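Local coordinates for DNA mismatch repair protein MutS (Thermus aquaticus, PDB 1EWQ), which takes part in DNA mismatch repair, probably carrying out the mismatch-recognition step, and has a weak ATPase activity, at residues N443-Y457 / V467-M481. Sequence-based numbering, arbitrary orientation.
Sequences NAVFGYYLEVTRPYY and VQTLKDRQRYTLPEM. With nucleotides of chain A.
Glu451 OE2 takes two hydrogen bonds from Arg475, from NH2 at 2.7 Å and from NE at 2.9 Å, the carboxylate lying nearly coplanar with the guanidinium. The pair joins antiparallel strands 449-453 and 473-477, the inner two of the four this subunit contributes to the sheet of DNA-binding domain IV, inserted in domain III. With its chain extended from CG to NE, Arg475 runs across one face of the Tyr449 ring, CD 3.5 Å from the centroid in a CH-pi contact, and its guanidinium, 12° from the ring plane, turns a face to Tyr449 OH. Leu470 CD1 lies toward the rim of the opposite face, helping to fix the group's orientation while NH1 and NH2 reach OP1 and OP2 of DT19 of chain A. Replacing Arg475 by an alanine is likely to deprive this phosphate of both bonds and leave the buried Glu451 carboxylate without its closest countercharge. Arg473, on the same face, adds a purely electrostatic contact to Glu451 and gives NH2 to DC20 of chain A OP2. On the other face, Leu450 packs against Leu478 and Met481. At the far end of the strand pair, Arg454 NE meets the anti lone pair of Asp472 OD1 at 2.9 Å, while its NH2 bonds Lys471 O.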
loop_
_atom_site.group_PDB
_atom_site.type_symbol
_atom_site.label_atom_id
_atom_site.label_comp_id
_atom_site.label_asym_id
_atom_site.label_seq_id
_atom_site.Cartn_x
_atom_site.Cartn_y
_atom_site.Cartn_z
ATOM N N ASN C 443 22.708 -3.219 -42.188
ATOM C CA ASN C 443 21.622 -3.575 -41.272
ATOM C C ASN C 443 21.759 -5.067 -40.985
ATOM O O ASN C 443 22.224 -5.831 -41.832
ATOM C CB ASN C 443 20.212 -3.238 -41.808
ATOM C CG ASN C 443 19.777 -4.108 -42.981
ATOM O OD1 ASN C 443 19.919 -5.335 -42.964
ATOM N ND2 ASN C 443 19.209 -3.465 -44.003
ATOM N N ALA C 444 21.368 -5.464 -39.779
ATOM C CA ALA C 444 21.474 -6.840 -39.318
ATOM C C ALA C 444 20.776 -7.883 -40.180
ATOM O O ALA C 444 21.113 -9.067 -40.119
ATOM C CB ALA C 444 20.963 -6.934 -37.878
ATOM N N VAL C 445 19.815 -7.457 -40.989
ATOM C CA VAL C 445 19.103 -8.408 -41.824
ATOM C C VAL C 445 19.784 -8.743 -43.153
ATOM O O VAL C 445 19.782 -9.900 -43.573
ATOM C CB VAL C 445 17.670 -7.928 -42.114
ATOM C CG1 VAL C 445 16.919 -9.001 -42.899
ATOM C CG2 VAL C 445 16.954 -7.613 -40.796
ATOM N N PHE C 446 20.369 -7.747 -43.813
ATOM C CA PHE C 446 21.028 -7.994 -45.093
ATOM C C PHE C 446 22.546 -7.846 -45.073
ATOM O O PHE C 446 23.208 -8.195 -46.047
ATOM C CB PHE C 446 20.437 -7.080 -46.183
ATOM C CG PHE C 446 18.969 -7.320 -46.451
ATOM C CD1 PHE C 446 17.991 -6.655 -45.714
ATOM C CD2 PHE C 446 18.568 -8.233 -47.425
ATOM C CE1 PHE C 446 16.628 -6.897 -45.944
ATOM C CE2 PHE C 446 17.210 -8.484 -47.665
ATOM C CZ PHE C 446 16.238 -7.816 -46.924
ATOM N N GLY C 447 23.100 -7.339 -43.975
ATOM C CA GLY C 447 24.544 -7.163 -43.897
ATOM C C GLY C 447 24.991 -5.907 -44.622
ATOM O O GLY C 447 24.232 -4.942 -44.710
ATOM N N TYR C 448 26.218 -5.899 -45.139
ATOM C CA TYR C 448 26.722 -4.733 -45.864
ATOM C C TYR C 448 26.161 -4.674 -47.276
ATOM O O TYR C 448 25.942 -5.702 -47.902
ATOM C CB TYR C 448 28.247 -4.742 -45.913
ATOM C CG TYR C 448 28.873 -4.495 -44.563
ATOM C CD1 TYR C 448 29.007 -5.525 -43.633
ATOM C CD2 TYR C 448 29.278 -3.215 -44.191
ATOM C CE1 TYR C 448 29.525 -5.280 -42.365
ATOM C CE2 TYR C 448 29.796 -2.961 -42.925
ATOM C CZ TYR C 448 29.916 -3.997 -42.018
ATOM O OH TYR C 448 30.436 -3.743 -40.769
ATOM N N TYR C 449 25.948 -3.468 -47.787
ATOM C CA TYR C 449 25.377 -3.325 -49.124
ATOM C C TYR C 449 25.670 -1.988 -49.791
ATOM O O TYR C 449 26.126 -1.043 -49.150
ATOM C CB TYR C 449 23.852 -3.510 -49.049
ATOM C CG TYR C 449 23.177 -2.506 -48.135
ATOM C CD1 TYR C 449 23.077 -1.151 -48.493
ATOM C CD2 TYR C 449 22.684 -2.892 -46.892
ATOM C CE1 TYR C 449 22.503 -0.207 -47.630
ATOM C CE2 TYR C 449 22.114 -1.959 -46.017
ATOM C CZ TYR C 449 22.029 -0.621 -46.390
ATOM O OH TYR C 449 21.490 0.293 -45.510
ATOM N N LEU C 450 25.386 -1.934 -51.091
ATOM C CA LEU C 450 25.551 -0.732 -51.907
ATOM C C LEU C 450 24.121 -0.261 -52.139
ATOM O O LEU C 450 23.248 -1.066 -52.479
ATOM C CB LEU C 450 26.207 -1.080 -53.245
ATOM C CG LEU C 450 27.655 -1.560 -53.179
ATOM C CD1 LEU C 450 27.959 -2.448 -54.371
ATOM C CD2 LEU C 450 28.585 -0.351 -53.132
ATOM N N GLU C 451 23.880 1.032 -51.960
ATOM C CA GLU C 451 22.538 1.578 -52.108
ATOM C C GLU C 451 22.470 2.682 -53.163
ATOM O O GLU C 451 23.257 3.627 -53.142
ATOM C CB GLU C 451 22.060 2.122 -50.754
ATOM C CG GLU C 451 20.622 2.618 -50.724
ATOM C CD GLU C 451 20.265 3.281 -49.398
ATOM O OE1 GLU C 451 20.578 4.483 -49.222
ATOM O OE2 GLU C 451 19.685 2.598 -48.524
ATOM N N VAL C 452 21.523 2.540 -54.085
ATOM C CA VAL C 452 21.303 3.510 -55.159
ATOM C C VAL C 452 19.824 3.880 -55.164
ATOM O O VAL C 452 18.962 3.028 -54.945
ATOM C CB VAL C 452 21.668 2.917 -56.547
ATOM C CG1 VAL C 452 21.278 3.893 -57.650
ATOM C CG2 VAL C 452 23.167 2.622 -56.624
ATOM N N THR C 453 19.534 5.151 -55.409
ATOM C CA THR C 453 18.155 5.639 -55.462
ATOM C C THR C 453 17.546 5.437 -56.856
ATOM O O THR C 453 18.266 5.316 -57.850
ATOM C CB THR C 453 18.083 7.134 -55.137
ATOM O OG1 THR C 453 18.846 7.865 -56.108
ATOM C CG2 THR C 453 18.634 7.401 -53.745
ATOM N N ARG C 454 16.215 5.428 -56.901
ATOM C CA ARG C 454 15.447 5.238 -58.126
ATOM C C ARG C 454 15.959 5.975 -59.362
ATOM O O ARG C 454 16.083 5.373 -60.424
ATOM C CB ARG C 454 13.974 5.608 -57.885
ATOM C CG ARG C 454 13.053 5.328 -59.077
ATOM C CD ARG C 454 11.599 5.605 -58.730
ATOM N NE ARG C 454 11.061 4.625 -57.787
ATOM C CZ ARG C 454 10.844 3.345 -58.075
ATOM N NH1 ARG C 454 11.117 2.873 -59.285
ATOM N NH2 ARG C 454 10.356 2.533 -57.149
ATOM N N PRO C 455 16.275 7.279 -59.241
ATOM C CA PRO C 455 16.769 8.039 -60.393
ATOM C C PRO C 455 18.021 7.466 -61.063
ATOM O O PRO C 455 18.367 7.861 -62.183
ATOM C CB PRO C 455 17.008 9.435 -59.811
ATOM C CG PRO C 455 15.971 9.528 -58.741
ATOM C CD PRO C 455 16.089 8.170 -58.081
ATOM N N TYR C 456 18.711 6.548 -60.397
ATOM C CA TYR C 456 19.901 5.970 -61.007
ATOM C C TYR C 456 19.803 4.471 -61.263
ATOM O O TYR C 456 20.808 3.845 -61.581
ATOM C CB TYR C 456 21.143 6.256 -60.158
ATOM C CG TYR C 456 21.437 7.728 -59.974
ATOM C CD1 TYR C 456 20.845 8.454 -58.941
ATOM C CD2 TYR C 456 22.288 8.405 -60.851
ATOM C CE1 TYR C 456 21.094 9.816 -58.787
ATOM C CE2 TYR C 456 22.544 9.769 -60.707
ATOM C CZ TYR C 456 21.944 10.467 -59.679
ATOM O OH TYR C 456 22.169 11.822 -59.553
ATOM N N TYR C 457 18.608 3.894 -61.137
ATOM C CA TYR C 457 18.441 2.459 -61.373
ATOM C C TYR C 457 18.988 1.953 -62.719
ATOM O O TYR C 457 19.587 0.888 -62.767
ATOM C CB TYR C 457 16.962 2.051 -61.263
ATOM C CG TYR C 457 16.409 1.995 -59.848
ATOM C CD1 TYR C 457 17.196 2.346 -58.748
ATOM C CD2 TYR C 457 15.091 1.605 -59.617
ATOM C CE1 TYR C 457 16.678 2.316 -57.448
ATOM C CE2 TYR C 457 14.560 1.564 -58.326
ATOM C CZ TYR C 457 15.354 1.924 -57.246
ATOM O OH TYR C 457 14.825 1.909 -55.976
ATOM N N VAL C 467 19.868 -7.146 -53.768
ATOM C CA VAL C 467 19.765 -7.767 -52.449
ATOM C C VAL C 467 18.487 -7.374 -51.710
ATOM O O VAL C 467 17.812 -8.220 -51.109
ATOM C CB VAL C 467 20.997 -7.410 -51.573
ATOM C CG1 VAL C 467 20.746 -7.786 -50.126
ATOM C CG2 VAL C 467 22.218 -8.153 -52.085
ATOM N N GLN C 468 18.153 -6.090 -51.756
ATOM C CA GLN C 468 16.961 -5.615 -51.073
ATOM C C GLN C 468 16.290 -4.518 -51.877
ATOM O O GLN C 468 16.946 -3.567 -52.320
ATOM C CB GLN C 468 17.319 -5.082 -49.676
ATOM C CG GLN C 468 16.111 -4.596 -48.869
ATOM C CD GLN C 468 16.493 -3.868 -47.579
ATOM O OE1 GLN C 468 15.627 -3.530 -46.768
ATOM N NE2 GLN C 468 17.784 -3.615 -47.391
ATOM N N THR C 469 14.983 -4.660 -52.071
ATOM C CA THR C 469 14.208 -3.678 -52.805
ATOM C C THR C 469 13.408 -2.859 -51.801
ATOM O O THR C 469 12.777 -3.406 -50.892
ATOM C CB THR C 469 13.210 -4.341 -53.793
ATOM O OG1 THR C 469 13.927 -5.096 -54.783
ATOM C CG2 THR C 469 12.364 -3.271 -54.488
ATOM N N LEU C 470 13.448 -1.544 -51.957
ATOM C CA LEU C 470 12.703 -0.671 -51.066
ATOM C C LEU C 470 11.767 0.196 -51.889
ATOM O O LEU C 470 11.726 0.091 -53.114
ATOM C CB LEU C 470 13.655 0.196 -50.229
ATOM C CG LEU C 470 14.559 -0.610 -49.292
ATOM C CD1 LEU C 470 15.972 -0.667 -49.861
ATOM C CD2 LEU C 470 14.569 0.022 -47.915
ATOM N N LYS C 471 11.015 1.047 -51.207
ATOM C CA LYS C 471 10.067 1.920 -51.871
ATOM C C LYS C 471 10.697 2.668 -53.043
ATOM O O LYS C 471 10.173 2.626 -54.158
ATOM C CB LYS C 471 9.478 2.915 -50.862
ATOM C CG LYS C 471 8.132 3.505 -51.264
ATOM C CD LYS C 471 7.145 2.413 -51.679
ATOM C CE LYS C 471 5.730 2.967 -51.796
ATOM N NZ LYS C 471 5.686 4.222 -52.611
ATOM N N ASP C 472 11.814 3.348 -52.801
ATOM C CA ASP C 472 12.467 4.111 -53.862
ATOM C C ASP C 472 13.986 4.008 -53.831
ATOM O O ASP C 472 14.700 4.913 -54.268
ATOM C CB ASP C 472 12.041 5.574 -53.785
ATOM C CG ASP C 472 10.561 5.758 -54.072
ATOM O OD1 ASP C 472 10.149 5.539 -55.237
ATOM O OD2 ASP C 472 9.814 6.110 -53.135
ATOM N N ARG C 473 14.460 2.887 -53.303
ATOM C CA ARG C 473 15.882 2.612 -53.223
ATOM C C ARG C 473 16.051 1.132 -53.440
ATOM O O ARG C 473 15.128 0.351 -53.209
ATOM C CB ARG C 473 16.447 3.009 -51.858
ATOM C CG ARG C 473 16.560 4.515 -51.647
ATOM C CD ARG C 473 16.927 4.821 -50.219
ATOM N NE ARG C 473 15.891 4.363 -49.298
ATOM C CZ ARG C 473 16.058 4.237 -47.984
ATOM N NH1 ARG C 473 17.231 4.531 -47.423
ATOM N NH2 ARG C 473 15.048 3.820 -47.226
ATOM N N GLN C 474 17.233 0.753 -53.899
ATOM C CA GLN C 474 17.546 -0.643 -54.146
ATOM C C GLN C 474 18.955 -0.890 -53.644
ATOM O O GLN C 474 19.846 -0.051 -53.819
ATOM C CB GLN C 474 17.458 -0.954 -55.642
ATOM C CG GLN C 474 17.880 -2.369 -56.028
ATOM C CD GLN C 474 16.965 -3.455 -55.472
ATOM O OE1 GLN C 474 15.737 -3.363 -55.567
ATOM N NE2 GLN C 474 17.564 -4.500 -54.905
ATOM N N ARG C 475 19.146 -2.040 -53.009
ATOM C CA ARG C 475 20.447 -2.393 -52.485
ATOM C C ARG C 475 21.006 -3.626 -53.182
ATOM O O ARG C 475 20.275 -4.569 -53.511
ATOM C CB ARG C 475 20.348 -2.584 -50.968
ATOM C CG ARG C 475 19.961 -1.288 -50.272
ATOM C CD ARG C 475 19.484 -1.483 -48.847
ATOM N NE ARG C 475 19.169 -0.192 -48.241
ATOM C CZ ARG C 475 18.512 -0.034 -47.095
ATOM N NH1 ARG C 475 18.091 -1.090 -46.414
ATOM N NH2 ARG C 475 18.271 1.189 -46.635
ATOM N N TYR C 476 22.313 -3.598 -53.418
ATOM C CA TYR C 476 22.987 -4.683 -54.108
ATOM C C TYR C 476 24.212 -5.175 -53.363
ATOM O O TYR C 476 24.547 -4.700 -52.278
ATOM C CB TYR C 476 23.431 -4.241 -55.504
ATOM C CG TYR C 476 22.400 -3.457 -56.282
ATOM C CD1 TYR C 476 22.170 -2.109 -56.003
ATOM C CD2 TYR C 476 21.671 -4.054 -57.312
ATOM C CE1 TYR C 476 21.245 -1.371 -56.727
ATOM C CE2 TYR C 476 20.740 -3.324 -58.051
ATOM C CZ TYR C 476 20.532 -1.982 -57.751
ATOM O OH TYR C 476 19.614 -1.245 -58.462
ATOM N N THR C 477 24.890 -6.123 -53.992
ATOM C CA THR C 477 26.080 -6.715 -53.424
ATOM C C THR C 477 27.109 -6.996 -54.504
ATOM O O THR C 477 26.764 -7.240 -55.660
ATOM C CB THR C 477 25.723 -8.036 -52.705
ATOM O OG1 THR C 477 25.253 -7.745 -51.386
ATOM C CG2 THR C 477 26.907 -8.958 -52.637
ATOM N N LEU C 478 28.374 -6.924 -54.119
ATOM C CA LEU C 478 29.476 -7.232 -55.011
ATOM C C LEU C 478 30.169 -8.409 -54.326
ATOM O O LEU C 478 30.116 -8.539 -53.102
ATOM C CB LEU C 478 30.444 -6.047 -55.140
ATOM C CG LEU C 478 30.028 -4.831 -55.978
ATOM C CD1 LEU C 478 31.205 -3.877 -56.086
ATOM C CD2 LEU C 478 29.601 -5.265 -57.374
ATOM N N PRO C 479 30.804 -9.293 -55.108
ATOM C CA PRO C 479 31.510 -10.468 -54.581
ATOM C C PRO C 479 32.576 -10.152 -53.515
ATOM O O PRO C 479 32.713 -10.876 -52.523
ATOM C CB PRO C 479 32.111 -11.090 -55.839
ATOM C CG PRO C 479 31.073 -10.770 -56.886
ATOM C CD PRO C 479 30.770 -9.316 -56.582
ATOM N N GLU C 480 33.327 -9.076 -53.731
ATOM C CA GLU C 480 34.381 -8.660 -52.805
ATOM C C GLU C 480 33.850 -8.372 -51.403
ATOM O O GLU C 480 34.535 -8.606 -50.406
ATOM C CB GLU C 480 35.070 -7.399 -53.342
ATOM C CG GLU C 480 36.490 -7.599 -53.864
ATOM C CD GLU C 480 37.525 -7.720 -52.752
ATOM O OE1 GLU C 480 37.532 -8.752 -52.039
ATOM O OE2 GLU C 480 38.331 -6.773 -52.589
HETATM N N MSE C 481 32.626 -7.857 -51.339
HETATM C CA MSE C 481 31.985 -7.499 -50.078
HETATM C C MSE C 481 31.614 -8.681 -49.204
HETATM O O MSE C 481 31.820 -8.655 -47.995
HETATM C CB MSE C 481 30.725 -6.696 -50.358
HETATM C CG MSE C 481 30.973 -5.382 -51.039
HETATM SE SE MSE C 481 29.290 -4.605 -51.484
HETATM C CE MSE C 481 28.631 -4.250 -49.704
ATOM P P DC A 20 11.255 2.171 -47.510
ATOM O OP1 DC A 20 10.801 1.105 -48.447
ATOM O OP2 DC A 20 12.425 3.013 -47.863
ATOM O "O5'" DC A 20 10.020 3.124 -47.210
ATOM C "C5'" DC A 20 8.822 2.581 -46.662
ATOM C "C4'" DC A 20 7.859 3.689 -46.320
ATOM O "O4'" DC A 20 8.214 4.316 -45.060
ATOM C "C3'" DC A 20 7.809 4.806 -47.362
ATOM O "O3'" DC A 20 6.460 5.122 -47.659
ATOM C "C2'" DC A 20 8.479 5.985 -46.675
ATOM C "C1'" DC A 20 8.164 5.727 -45.210
ATOM N N1 DC A 20 9.119 6.317 -44.257
ATOM C C2 DC A 20 8.634 6.811 -43.034
ATOM O O2 DC A 20 7.419 6.730 -42.794
ATOM N N3 DC A 20 9.505 7.357 -42.149
ATOM C C4 DC A 20 10.807 7.417 -42.446
ATOM N N4 DC A 20 11.634 7.970 -41.546
ATOM C C5 DC A 20 11.323 6.920 -43.680
ATOM C C6 DC A 20 10.453 6.388 -44.548
ATOM P P DT A 19 16.226 0.061 -43.707
ATOM O OP1 DT A 19 16.435 -1.196 -44.487
ATOM O OP2 DT A 19 17.269 1.120 -43.692
ATOM O "O5'" DT A 19 14.886 0.711 -44.239
ATOM C "C5'" DT A 19 13.919 1.162 -43.321
ATOM C "C4'" DT A 19 12.551 1.096 -43.945
ATOM O "O4'" DT A 19 11.624 1.578 -42.956
ATOM C "C3'" DT A 19 12.403 2.016 -45.149
ATOM O "O3'" DT A 19 11.498 1.446 -46.093
ATOM C "C2'" DT A 19 11.911 3.316 -44.545
ATOM C "C1'" DT A 19 11.203 2.896 -43.261
ATOM N N1 DT A 19 11.552 3.725 -42.095
ATOM C C2 DT A 19 10.546 4.079 -41.236
ATOM O O2 DT A 19 9.380 3.752 -41.414
ATOM N N3 DT A 19 10.950 4.831 -40.160
ATOM C C4 DT A 19 12.233 5.253 -39.874
ATOM O O4 DT A 19 12.445 5.924 -38.868
ATOM C C5 DT A 19 13.244 4.845 -40.828
ATOM C C7 DT A 19 14.668 5.246 -40.601
ATOM C C6 DT A 19 12.854 4.116 -41.876
ATOM P P DG A 21 6.125 6.076 -48.898
ATOM O OP1 DG A 21 5.176 5.309 -49.742
ATOM O OP2 DG A 21 7.384 6.594 -49.492
ATOM O "O5'" DG A 21 5.356 7.284 -48.203
ATOM C "C5'" DG A 21 4.279 7.023 -47.304
ATOM C "C4'" DG A 21 3.840 8.296 -46.620
ATOM O "O4'" DG A 21 4.843 8.712 -45.659
ATOM C "C3'" DG A 21 3.612 9.489 -47.551
ATOM O "O3'" DG A 21 2.428 10.192 -47.131
ATOM C "C2'" DG A 21 4.882 10.314 -47.379
ATOM C "C1'" DG A 21 5.268 10.039 -45.932
ATOM N N9 DG A 21 6.693 10.111 -45.624
ATOM C C8 DG A 21 7.736 9.611 -46.367
ATOM N N7 DG A 21 8.900 9.790 -45.801
ATOM C C5 DG A 21 8.610 10.457 -44.617
ATOM C C6 DG A 21 9.472 10.923 -43.574
ATOM O O6 DG A 21 10.702 10.834 -43.488
ATOM N N1 DG A 21 8.756 11.547 -42.561
ATOM C C2 DG A 21 7.395 11.715 -42.546
ATOM N N2 DG A 21 6.896 12.347 -41.481
ATOM N N3 DG A 21 6.584 11.297 -43.503
ATOM C C4 DG A 21 7.254 10.676 -44.500
HETATM O O HOH W 1 19.802 5.921 -47.320
#